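Local coordinates for SPbeta prophage-derived uncharacterized protein YomS (PDB 6I5O), which is of unknown function but, as a prophage lytic cassette protein, may take part in lysis of the bacterial host, at residues S69-K73 with T74-L78. Sequence-based numbering, arbitrary orientation.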
loop_
_atom_site.group_PDB
_atom_site.type_symbol
_atom_site.label_atom_id
_atom_site.label_comp_id
_atom_site.label_asym_id
_atom_site.label_seq_id
_atom_site.Cartn_x
_atom_site.Cartn_y
_atom_site.Cartn_z
ATOM N N SER A 69 -17.178 -2.431 -3.556
ATOM C CA SER A 69 -16.677 -1.056 -3.828
ATOM C C SER A 69 -15.291 -1.091 -4.472
ATOM O O SER A 69 -14.439 -1.914 -4.126
ATOM C CB SER A 69 -16.689 -0.230 -2.578
ATOM O OG SER A 69 -18.000 0.197 -2.294
ATOM N N GLY A 70 -15.091 -0.147 -5.364
ATOM C CA GLY A 70 -13.803 0.154 -5.981
ATOM C C GLY A 70 -13.610 1.633 -6.067
ATOM O O GLY A 70 -14.420 2.417 -5.525
ATOM N N THR A 71 -12.502 1.980 -6.709
ATOM C CA THR A 71 -12.027 3.379 -6.784
ATOM C C THR A 71 -12.020 3.838 -8.233
ATOM O O THR A 71 -11.417 3.182 -9.075
ATOM C CB THR A 71 -10.661 3.545 -6.142
ATOM O OG1 THR A 71 -10.729 3.025 -4.796
ATOM C CG2 THR A 71 -10.210 4.977 -6.129
ATOM N N ASN A 72 -12.677 4.970 -8.486
ATOM C CA ASN A 72 -12.730 5.560 -9.846
ATOM C C ASN A 72 -11.374 6.211 -10.119
ATOM O O ASN A 72 -10.974 7.092 -9.322
ATOM C CB ASN A 72 -13.910 6.516 -9.901
ATOM C CG ASN A 72 -14.136 7.181 -11.221
ATOM O OD1 ASN A 72 -13.197 7.440 -11.981
ATOM N ND2 ASN A 72 -15.402 7.503 -11.534
ATOM N N LYS A 73 -10.724 5.829 -11.205
ATOM C CA LYS A 73 -9.360 6.360 -11.471
ATOM C C LYS A 73 -9.403 7.812 -11.927
ATOM O O LYS A 73 -8.319 8.446 -11.926
ATOM C CB LYS A 73 -8.611 5.530 -12.500
ATOM C CG LYS A 73 -8.333 4.128 -12.064
ATOM C CD LYS A 73 -7.483 3.348 -13.002
ATOM C CE LYS A 73 -6.025 3.643 -12.923
ATOM N NZ LYS A 73 -5.481 3.021 -11.680
ATOM N N THR A 74 -10.544 8.375 -12.287
ATOM C CA THR A 74 -10.636 9.779 -12.725
ATOM C C THR A 74 -10.592 10.703 -11.523
ATOM O O THR A 74 -9.933 11.790 -11.595
ATOM C CB THR A 74 -11.850 10.031 -13.621
ATOM O OG1 THR A 74 -11.601 9.328 -14.856
ATOM C CG2 THR A 74 -12.056 11.499 -13.885
ATOM N N ASP A 75 -11.322 10.394 -10.474
ATOM C CA ASP A 75 -11.495 11.361 -9.365
ATOM C C ASP A 75 -11.254 10.736 -7.980
ATOM O O ASP A 75 -11.538 11.406 -6.978
ATOM C CB ASP A 75 -12.879 11.965 -9.483
ATOM C CG ASP A 75 -14.019 10.969 -9.415
ATOM O OD1 ASP A 75 -13.779 9.779 -9.090
ATOM O OD2 ASP A 75 -15.180 11.352 -9.747
ATOM N N PHE A 76 -10.817 9.490 -7.921
ATOM C CA PHE A 76 -10.594 8.728 -6.675
ATOM C C PHE A 76 -11.895 8.582 -5.877
ATOM O O PHE A 76 -11.785 8.240 -4.693
ATOM C CB PHE A 76 -9.455 9.346 -5.847
ATOM C CG PHE A 76 -8.110 9.220 -6.495
ATOM C CD1 PHE A 76 -7.653 7.995 -6.927
ATOM C CD2 PHE A 76 -7.329 10.319 -6.764
ATOM C CE1 PHE A 76 -6.406 7.849 -7.513
ATOM C CE2 PHE A 76 -6.070 10.176 -7.321
ATOM C CZ PHE A 76 -5.609 8.947 -7.720
ATOM N N GLN A 77 -13.057 8.719 -6.473
ATOM C CA GLN A 77 -14.305 8.468 -5.730
ATOM C C GLN A 77 -14.497 6.949 -5.544
ATOM O O GLN A 77 -14.088 6.133 -6.390
ATOM C CB GLN A 77 -15.485 9.119 -6.446
ATOM C CG GLN A 77 -15.404 10.653 -6.365
ATOM C CD GLN A 77 -15.401 11.190 -4.938
ATOM O OE1 GLN A 77 -16.402 11.071 -4.204
ATOM N NE2 GLN A 77 -14.262 11.741 -4.522
ATOM N N LEU A 78 -15.120 6.594 -4.450
ATOM C CA LEU A 78 -15.421 5.200 -4.116
ATOM C C LEU A 78 -16.837 4.903 -4.563
ATOM O O LEU A 78 -17.713 5.773 -4.477
ATOM C CB LEU A 78 -15.281 4.990 -2.596
ATOM C CG LEU A 78 -13.949 5.477 -2.038
ATOM C CD1 LEU A 78 -13.885 5.247 -0.542
ATOM C CD2 LEU A 78 -12.805 4.805 -2.732
HETATM O O HOH W 1 -12.364 6.678 -14.584
#
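N72 OD1 accepts the backbone N of T74 at 2.8 Å, with that donor tilted somewhat from the amide carbonyl plane. One water donates to both N72 OD1 and T74 OG1, a second grip on the same amide oxygen. CG anti to the backbone N (chi1 -179°) sets the N72 amide beside its own carbonyl carbon, where OD1 can meet T74 N and the side chain lies alongside that of T74, pointing the same way. D75 crosses it obliquely, its OD1 3.4 Å from N72 CB and the carboxylate plane turned 52° from the amide. That same D75 OD1 closes an Asx turn by accepting the N of Q77 at 2.9 Å, from above the carboxylate plane.

The backbone forms a tight β-hairpin with K73–F76 as its four-residue loop. N72 N donates to Q77 O almost in a straight line (2.8 Å, 175°), while F76 N reaches back to N72 O in a weaker, bent bond. F76 returns the chain with a positive phi. Beyond it T71 and L78 make an antiparallel non-hydrogen-bonded pair; their side chains lie side by side on one face, with T71 OG1 3.4 Å from L78 CD2. T71 CG2 meets the F76 ring at its edge, 4.0 Å from CD1.

Further out, N72 ND2 makes a weak hydrogen bond to E87, and K73, whose CB leaves the backbone away from 74-78, carries NZ to a salt bridge with D90. The hairpin also sits at subunit boundaries of the five-chain assembly: T74 OG1 bonds to A67 O of a second subunit, and F76 of a third subunit packs against S69 and L78.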